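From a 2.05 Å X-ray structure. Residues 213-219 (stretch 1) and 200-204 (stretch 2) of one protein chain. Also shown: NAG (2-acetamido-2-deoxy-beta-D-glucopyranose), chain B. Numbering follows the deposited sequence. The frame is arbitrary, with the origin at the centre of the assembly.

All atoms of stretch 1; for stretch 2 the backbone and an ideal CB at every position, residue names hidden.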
ATOM      1  N   VAL A 213     -31.498 -15.944   2.624  1.00 29.37           N
ATOM      2  CA  VAL A 213     -30.603 -16.969   3.148  1.00 33.95           C
ATOM      3  C   VAL A 213     -29.367 -17.040   2.264  1.00 33.49           C
ATOM      4  O   VAL A 213     -29.465 -16.989   1.033  1.00 32.81           O
ATOM      5  CB  VAL A 213     -31.319 -18.330   3.201  1.00 37.00           C
ATOM      6  CG1 VAL A 213     -30.350 -19.438   3.637  1.00 33.72           C
ATOM      7  CG2 VAL A 213     -32.541 -18.262   4.117  1.00 35.42           C
ATOM      8  N   GLY A 214     -28.191 -17.150   2.882  1.00 26.61           N
ATOM      9  CA  GLY A 214     -26.980 -17.337   2.099  1.00 24.10           C
ATOM     10  C   GLY A 214     -25.771 -16.633   2.684  1.00 30.08           C
ATOM     11  O   GLY A 214     -25.870 -15.961   3.719  1.00 27.12           O
ATOM     12  N   SER A 215     -24.627 -16.774   2.012  1.00 23.50           N
ATOM     13  CA  SER A 215     -23.360 -16.223   2.468  1.00 26.47           C
ATOM     14  C   SER A 215     -22.986 -14.990   1.652  1.00 32.35           C
ATOM     15  O   SER A 215     -23.258 -14.912   0.451  1.00 28.03           O
ATOM     16  CB  SER A 215     -22.246 -17.268   2.370  1.00 26.83           C
ATOM     17  OG  SER A 215     -22.491 -18.342   3.263  1.00 29.12           O
ATOM     18  N   ARG A 216     -22.355 -14.027   2.325  1.00 25.36           N
ATOM     19  CA  ARG A 216     -21.962 -12.757   1.732  1.00 24.08           C
ATOM     20  C   ARG A 216     -20.543 -12.438   2.172  1.00 26.11           C
ATOM     21  O   ARG A 216     -20.155 -12.747   3.301  1.00 25.73           O
ATOM     22  CB  ARG A 216     -22.894 -11.614   2.175  1.00 19.38           C
ATOM     23  CG  ARG A 216     -24.386 -11.880   1.953  1.00 27.63           C
ATOM     24  CD  ARG A 216     -24.688 -11.986   0.463  1.00 29.57           C
ATOM     25  NE  ARG A 216     -26.112 -12.169   0.195  1.00 31.54           N
ATOM     26  CZ  ARG A 216     -26.661 -13.308  -0.218  1.00 38.46           C
ATOM     27  NH1 ARG A 216     -25.908 -14.381  -0.426  1.00 36.08           N
ATOM     28  NH2 ARG A 216     -27.967 -13.365  -0.441  1.00 40.91           N
ATOM     29  N   ALA A 217     -19.773 -11.793   1.298  1.00 24.57           N
ATOM     30  CA  ALA A 217     -18.398 -11.447   1.630  1.00 25.28           C
ATOM     31  C   ALA A 217     -18.239  -9.941   1.790  1.00 28.52           C
ATOM     32  O   ALA A 217     -18.961  -9.151   1.171  1.00 27.01           O
ATOM     33  CB  ALA A 217     -17.414 -11.957   0.571  1.00 24.00           C
ATOM     34  N   PHE A 218     -17.274  -9.560   2.634  1.00 23.38           N
ATOM     35  CA  PHE A 218     -16.987  -8.172   2.981  1.00 22.39           C
ATOM     36  C   PHE A 218     -15.479  -7.990   3.072  1.00 25.80           C
ATOM     37  O   PHE A 218     -14.777  -8.872   3.572  1.00 26.27           O
ATOM     38  CB  PHE A 218     -17.640  -7.789   4.320  1.00 21.94           C
ATOM     39  CG  PHE A 218     -19.125  -8.039   4.352  1.00 20.66           C
ATOM     40  CD1 PHE A 218     -19.625  -9.280   4.714  1.00 21.86           C
ATOM     41  CD2 PHE A 218     -20.015  -7.040   3.989  1.00 19.60           C
ATOM     42  CE1 PHE A 218     -20.992  -9.521   4.730  1.00 22.88           C
ATOM     43  CE2 PHE A 218     -21.384  -7.272   3.991  1.00 24.43           C
ATOM     44  CZ  PHE A 218     -21.875  -8.515   4.370  1.00 26.18           C
ATOM     45  N   ARG A 219     -14.985  -6.846   2.591  1.00 21.57           N
ATOM     46  CA  ARG A 219     -13.552  -6.582   2.536  1.00 21.23           C
ATOM     47  C   ARG A 219     -13.249  -5.159   2.973  1.00 23.89           C
ATOM     48  O   ARG A 219     -13.970  -4.222   2.616  1.00 24.39           O
ATOM     49  CB  ARG A 219     -12.987  -6.785   1.120  1.00 21.71           C
ATOM     50  CG  ARG A 219     -12.908  -8.228   0.662  1.00 24.78           C
ATOM     51  CD  ARG A 219     -12.519  -8.302  -0.818  1.00 27.82           C
ATOM     52  NE  ARG A 219     -11.234  -7.653  -1.090  1.00 25.79           N
ATOM     53  CZ  ARG A 219     -10.053  -8.259  -1.006  1.00 27.70           C
ATOM     54  NH1 ARG A 219      -9.979  -9.541  -0.649  1.00 22.91           N
ATOM     55  NH2 ARG A 219      -8.944  -7.582  -1.282  1.00 32.78           N
ATOM     56  N   UNK A 200     -23.777  -2.438  12.159  1.00 19.58           N
ATOM     57  CA  UNK A 200     -24.134  -3.663  11.470  1.00 22.68           C
ATOM     58  C   UNK A 200     -24.224  -3.371   9.977  1.00 23.00           C
ATOM     59  O   UNK A 200     -24.907  -2.426   9.566  1.00 18.92           O
ATOM     60  CB  UNK A 200     -25.450  -4.233  12.002  1.00 22.68           C
ATOM     61  N   UNK A 201     -23.511  -4.152   9.165  1.00 21.48           N
ATOM     62  CA  UNK A 201     -23.553  -3.991   7.716  1.00 21.82           C
ATOM     63  C   UNK A 201     -23.981  -5.308   7.081  1.00 23.90           C
ATOM     64  O   UNK A 201     -23.935  -6.376   7.700  1.00 20.29           O
ATOM     65  CB  UNK A 201     -22.196  -3.541   7.173  1.00 21.82           C
ATOM     66  N   UNK A 202     -24.406  -5.216   5.824  1.00 19.19           N
ATOM     67  CA  UNK A 202     -24.713  -6.391   5.016  1.00 20.78           C
ATOM     68  C   UNK A 202     -24.638  -5.971   3.554  1.00 25.33           C
ATOM     69  O   UNK A 202     -24.311  -4.822   3.239  1.00 26.71           O
ATOM     70  CB  UNK A 202     -26.086  -6.971   5.361  1.00 20.78           C
ATOM     71  N   UNK A 203     -24.916  -6.915   2.656  1.00 25.40           N
ATOM     72  CA  UNK A 203     -25.128  -6.532   1.268  1.00 26.01           C
ATOM     73  C   UNK A 203     -26.488  -5.850   1.131  1.00 28.89           C
ATOM     74  O   UNK A 203     -27.336  -5.903   2.030  1.00 24.63           O
ATOM     75  CB  UNK A 203     -25.035  -7.750   0.347  1.00 26.01           C
ATOM     76  N   UNK A 204     -26.698  -5.205  -0.015  1.00 31.46           N
ATOM     77  CA  UNK A 204     -27.863  -4.348  -0.183  1.00 34.72           C
ATOM     78  C   UNK A 204     -29.155  -5.121  -0.448  1.00 34.70           C
ATOM     79  O   UNK A 204     -30.203  -4.487  -0.599  1.00 34.14           O
ATOM     80  CB  UNK A 204     -27.613  -3.368  -1.331  1.00 34.72           C
TER
HETATM   81  C1  NAG B   1     -18.866 -18.985   3.511  1.00 38.73           C
HETATM   82  C2  NAG B   1     -18.363 -20.043   2.544  1.00 44.83           C
HETATM   83  C3  NAG B   1     -19.384 -21.160   2.428  1.00 53.29           C
HETATM   84  C4  NAG B   1     -19.629 -21.781   3.795  1.00 52.15           C
HETATM   85  C5  NAG B   1     -20.005 -20.725   4.838  1.00 45.13           C
HETATM   86  C6  NAG B   1     -19.890 -21.265   6.247  1.00 41.55           C
HETATM   87  C7  NAG B   1     -16.821 -19.463   0.734  1.00 46.15           C
HETATM   88  C8  NAG B   1     -16.674 -18.868  -0.635  1.00 43.54           C
HETATM   89  N2  NAG B   1     -18.060 -19.486   1.235  1.00 39.74           N
HETATM   90  O3  NAG B   1     -18.887 -22.146   1.531  1.00 56.53           O
HETATM   91  O4  NAG B   1     -20.646 -22.631   3.434  1.00 60.33           O
HETATM   92  O5  NAG B   1     -19.126 -19.587   4.792  1.00 39.38           O
HETATM   93  O6  NAG B   1     -21.138 -21.240   6.920  1.00 55.49           O
HETATM   94  O7  NAG B   1     -15.858 -19.899   1.362  1.00 46.86           O

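From Gly 214 onward stretch 1 is a strand, and it turns the side chains of Arg 216 and Phe 218 toward stretch 2, whereas Ser 215 and Ala 217 point away. The two strands cross at a steep angle, 113° between their N-to-C directions, and no clear hydrogen bond links them.

At position 200 the ideal CB has nothing of stretch 1 within 5.5 Å. The extended backbone would accept almost any residue, and stretch 1 does not narrow the choice. The deposited residue is Trp 200, which does not touch stretch 1.

Position 201 is different. Its CA-to-CB bond points toward stretch 1, and the ideal CB lies 5.0 Å from CE2 of Phe 218. That gap leaves room for further carbons beside an aromatic ring and offers no polar partner, so leucine, isoleucine, valine or methionine would all suit, and the extended backbone is comfortable for a beta-branched residue. It is Ile 201, with chi1 p and chi2 t; this conformation brings CD1 to 3.9 Å from Phe 218 CD2, an apolar contact.

The CB of position 202 points away from stretch 1, yet it is 4.6 Å from CZ of Phe 218. A small residue would leave the space alongside Phe 218 and the aliphatic part of Arg 216 unfilled from here; a long or broad side chain that bends back could cover both. An aromatic residue, methionine or leucine is plausible. Trp 202 occupies the site, and its chi1 of -156° carries the indole back toward stretch 1. CE3 lies 3.9 Å from Phe 218 CZ, with the two six-membered rings oblique, their planes at 52°. On the pyrrole side, NE1 comes within 3.6 Å of Arg 216 CG, so the one indole spans both residues.

At position 203 CA-to-CB points sideways, and the ideal CB is 4.3 Å from Arg 216 CD and 5.2 Å from Phe 218 CZ. A bulky group directed at the arginine would be cramped, while a compact one could sit beside it: serine or threonine, which could bring a hydroxyl to the guanidinium, or alanine or valine, which would only pack against the CD methylene. Thr 203 is found. Its OG1 lies 3.3 Å from Arg 216 CD, at the edge of the guanidinium and near its plane, while Arg 216 NH1 donates a hydrogen bond to Ser 215 O (2.8 Å).

Position 204 has moved beyond reach of stretch 1, which sets no preference there. Ser 204 makes its hydrogen bond elsewhere in the structure.

Stretch 2, residues 200-204: WIWTS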
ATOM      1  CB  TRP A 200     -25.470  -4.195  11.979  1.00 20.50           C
ATOM      2  CG  TRP A 200     -25.507  -4.560  13.439  1.00 20.25           C
ATOM      3  CD1 TRP A 200     -25.893  -3.759  14.479  1.00 20.19           C
ATOM      4  CD2 TRP A 200     -25.184  -5.833  14.010  1.00 16.90           C
ATOM      5  NE1 TRP A 200     -25.826  -4.459  15.665  1.00 21.44           N
ATOM      6  CE2 TRP A 200     -25.396  -5.734  15.402  1.00 19.09           C
ATOM      7  CE3 TRP A 200     -24.744  -7.049  13.477  1.00 19.86           C
ATOM      8  CZ2 TRP A 200     -25.181  -6.806  16.271  1.00 19.10           C
ATOM      9  CZ3 TRP A 200     -24.532  -8.115  14.344  1.00 22.51           C
ATOM     10  CH2 TRP A 200     -24.753  -7.983  15.726  1.00 19.50           C
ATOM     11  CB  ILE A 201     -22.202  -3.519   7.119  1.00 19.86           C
ATOM     12  CG1 ILE A 201     -21.092  -4.554   7.362  1.00 20.94           C
ATOM     13  CG2 ILE A 201     -21.810  -2.152   7.690  1.00 19.36           C
ATOM     14  CD1 ILE A 201     -19.749  -4.188   6.690  1.00 18.29           C
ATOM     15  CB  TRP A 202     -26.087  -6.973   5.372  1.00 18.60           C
ATOM     16  CG  TRP A 202     -26.239  -8.440   5.041  1.00 22.23           C
ATOM     17  CD1 TRP A 202     -27.001  -8.988   4.034  1.00 24.28           C
ATOM     18  CD2 TRP A 202     -25.619  -9.545   5.719  1.00 21.82           C
ATOM     19  NE1 TRP A 202     -26.897 -10.360   4.059  1.00 22.43           N
ATOM     20  CE2 TRP A 202     -26.050 -10.726   5.077  1.00 24.36           C
ATOM     21  CE3 TRP A 202     -24.746  -9.648   6.815  1.00 22.88           C
ATOM     22  CZ2 TRP A 202     -25.634 -11.994   5.489  1.00 23.91           C
ATOM     23  CZ3 TRP A 202     -24.334 -10.905   7.222  1.00 23.53           C
ATOM     24  CH2 TRP A 202     -24.784 -12.064   6.563  1.00 21.10           C
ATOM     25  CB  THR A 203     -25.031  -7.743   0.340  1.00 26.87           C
ATOM     26  OG1 THR A 203     -25.604  -8.888   0.985  1.00 27.68           O
ATOM     27  CG2 THR A 203     -23.579  -8.035  -0.008  1.00 28.21           C
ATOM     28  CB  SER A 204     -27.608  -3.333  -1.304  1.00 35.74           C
ATOM     29  OG  SER A 204     -27.296  -3.992  -2.516  1.00 38.93           O
TER
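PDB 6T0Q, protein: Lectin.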